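Local coordinates for protein 3-hydroxyadipyl-CoA dehydrogenase (Escherichia coli, PDB 3MOG) that catalyses the NAD-dependent oxidation of 3-hydroxyadipyl-CoA to 3-oxoadipyl-CoA, a step in the breakdown of phenylacetate, at residues 367-372 against 377-382. Sequence-based numbering, arbitrary orientation.
Sequences KAIYYL and KTVLQI
Ile369 and Leu372, one turn apart on helix 362-373, pack on Val379 of strand 378-381 in a buried apolar contact within a beta-alpha-beta unit of the reduced Rossmann-fold domain. The unit runs from strand 351-356 through the helix to strand 378-381, the edge strand of its sheet within this chain. In this crossover the helix packs on the strand that follows it. The local axes of residues 367-372 and of strand 378-381 come within 8.8 Å, and their directions differ by 148°, as the chain reverses between helix and strand. Val379 is the strand residue that carries most of the packing: its CB points at the helix, and with CG1 anti to the backbone N (chi1 -176°) CG2 touches both helix residues, whereas CG1 only approaches Ile369. CG2 of Val379 rests against CB of Leu372 at 3.8 Å and also lies 4.1 Å from the carbonyl O of Ile369, while CG1 of Val379 faces CG2 of Ile369 more loosely, at 4.4 Å. Leu372 and Ile369 both extend the packing to Ile354 on the neighbouring strand, and Leu372 reaches Ile344 as well. Toward the exposed side, OE1 of Gln381 makes a loose approach, 4.4 Å from CD1 of Ile369. Where the chain turns back, CB of Lys377, pointing toward the helix, lies 3.7 Å from the backbone carbonyl O of Leu372.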
loop_
_atom_site.group_PDB
_atom_site.type_symbol
_atom_site.label_atom_id
_atom_site.label_comp_id
_atom_site.label_asym_id
_atom_site.label_seq_id
_atom_site.Cartn_x
_atom_site.Cartn_y
_atom_site.Cartn_z
ATOM N N LYS C 367 -18.116 -21.438 35.854
ATOM C CA LYS C 367 -18.030 -20.532 37.025
ATOM C C LYS C 367 -18.087 -19.045 36.631
ATOM O O LYS C 367 -18.825 -18.258 37.244
ATOM C CB LYS C 367 -16.764 -20.792 37.849
ATOM C CG LYS C 367 -16.795 -22.057 38.688
ATOM C CD LYS C 367 -15.452 -22.281 39.380
ATOM C CE LYS C 367 -15.461 -23.552 40.222
ATOM N NZ LYS C 367 -14.217 -23.676 41.040
ATOM N N ALA C 368 -17.311 -18.682 35.604
ATOM C CA ALA C 368 -17.272 -17.315 35.087
ATOM C C ALA C 368 -18.586 -16.914 34.419
ATOM O O ALA C 368 -19.036 -15.784 34.589
ATOM C CB ALA C 368 -16.103 -17.138 34.129
ATOM N N ILE C 369 -19.196 -17.841 33.675
ATOM C CA ILE C 369 -20.479 -17.572 33.007
ATOM C C ILE C 369 -21.570 -17.332 34.057
ATOM O O ILE C 369 -22.367 -16.390 33.921
ATOM C CB ILE C 369 -20.895 -18.715 32.022
ATOM C CG1 ILE C 369 -19.903 -18.813 30.862
ATOM C CG2 ILE C 369 -22.324 -18.504 31.480
ATOM C CD1 ILE C 369 -20.101 -20.024 29.942
ATOM N N TYR C 370 -21.577 -18.172 35.099
ATOM C CA TYR C 370 -22.529 -18.055 36.206
ATOM C C TYR C 370 -22.421 -16.682 36.868
ATOM O O TYR C 370 -23.416 -15.970 36.982
ATOM C CB TYR C 370 -22.339 -19.176 37.256
ATOM C CG TYR C 370 -23.246 -19.021 38.478
ATOM C CD1 TYR C 370 -24.574 -19.471 38.456
ATOM C CD2 TYR C 370 -22.781 -18.404 39.645
ATOM C CE1 TYR C 370 -25.415 -19.310 39.566
ATOM C CE2 TYR C 370 -23.610 -18.232 40.755
ATOM C CZ TYR C 370 -24.923 -18.690 40.712
ATOM O OH TYR C 370 -25.732 -18.522 41.816
ATOM N N TYR C 371 -21.210 -16.328 37.291
ATOM C CA TYR C 371 -20.944 -15.040 37.929
ATOM C C TYR C 371 -21.513 -13.860 37.149
ATOM O O TYR C 371 -22.110 -12.951 37.735
ATOM C CB TYR C 371 -19.438 -14.843 38.142
ATOM C CG TYR C 371 -19.081 -13.449 38.606
ATOM C CD1 TYR C 371 -18.452 -12.538 37.742
ATOM C CD2 TYR C 371 -19.395 -13.026 39.900
ATOM C CE1 TYR C 371 -18.136 -11.251 38.163
ATOM C CE2 TYR C 371 -19.087 -11.741 40.331
ATOM C CZ TYR C 371 -18.453 -10.862 39.462
ATOM O OH TYR C 371 -18.147 -9.594 39.894
ATOM N N LEU C 372 -21.324 -13.890 35.829
ATOM C CA LEU C 372 -21.757 -12.809 34.958
ATOM C C LEU C 372 -23.269 -12.723 34.855
ATOM O O LEU C 372 -23.835 -11.626 34.922
ATOM C CB LEU C 372 -21.136 -12.963 33.565
ATOM C CG LEU C 372 -19.631 -12.702 33.466
ATOM C CD1 LEU C 372 -19.093 -13.126 32.109
ATOM C CD2 LEU C 372 -19.331 -11.241 33.744
ATOM N N LYS C 377 -26.219 -9.716 33.149
ATOM C CA LYS C 377 -25.677 -9.705 31.801
ATOM C C LYS C 377 -26.101 -10.909 30.979
ATOM O O LYS C 377 -26.281 -12.007 31.515
ATOM C CB LYS C 377 -24.157 -9.542 31.845
ATOM C CG LYS C 377 -23.763 -8.088 32.112
ATOM C CD LYS C 377 -22.569 -7.963 33.030
ATOM C CE LYS C 377 -22.469 -6.535 33.565
ATOM N NZ LYS C 377 -21.462 -6.402 34.657
ATOM N N THR C 378 -26.314 -10.665 29.685
ATOM C CA THR C 378 -26.478 -11.722 28.693
ATOM C C THR C 378 -25.092 -12.079 28.159
ATOM O O THR C 378 -24.422 -11.243 27.539
ATOM C CB THR C 378 -27.349 -11.278 27.501
ATOM O OG1 THR C 378 -28.583 -10.718 27.971
ATOM C CG2 THR C 378 -27.635 -12.461 26.582
ATOM N N VAL C 379 -24.676 -13.316 28.407
ATOM C CA VAL C 379 -23.352 -13.801 28.021
ATOM C C VAL C 379 -23.375 -14.488 26.658
ATOM O O VAL C 379 -24.012 -15.530 26.504
ATOM C CB VAL C 379 -22.802 -14.798 29.067
ATOM C CG1 VAL C 379 -21.382 -15.224 28.718
ATOM C CG2 VAL C 379 -22.843 -14.194 30.449
ATOM N N LEU C 380 -22.677 -13.906 25.677
ATOM C CA LEU C 380 -22.490 -14.540 24.358
ATOM C C LEU C 380 -21.068 -15.039 24.212
ATOM O O LEU C 380 -20.125 -14.301 24.481
ATOM C CB LEU C 380 -22.791 -13.560 23.229
ATOM C CG LEU C 380 -24.214 -13.041 23.071
ATOM C CD1 LEU C 380 -24.228 -11.885 22.118
ATOM C CD2 LEU C 380 -25.143 -14.135 22.571
ATOM N N GLN C 381 -20.903 -16.289 23.789
ATOM C CA GLN C 381 -19.568 -16.865 23.665
ATOM C C GLN C 381 -19.065 -16.842 22.224
ATOM O O GLN C 381 -19.757 -17.310 21.312
ATOM C CB GLN C 381 -19.527 -18.288 24.224
ATOM C CG GLN C 381 -18.117 -18.779 24.480
ATOM C CD GLN C 381 -18.053 -20.097 25.240
ATOM O OE1 GLN C 381 -19.071 -20.632 25.698
ATOM N NE2 GLN C 381 -16.839 -20.620 25.391
ATOM N N ILE C 382 -17.857 -16.300 22.026
ATOM C CA ILE C 382 -17.267 -16.183 20.682
ATOM C C ILE C 382 -15.858 -16.777 20.641
ATOM O O ILE C 382 -15.384 -17.290 21.650
ATOM C CB ILE C 382 -17.260 -14.710 20.197
ATOM C CG1 ILE C 382 -16.351 -13.840 21.065
ATOM C CG2 ILE C 382 -18.686 -14.126 20.195
ATOM C CD1 ILE C 382 -16.247 -12.366 20.586
#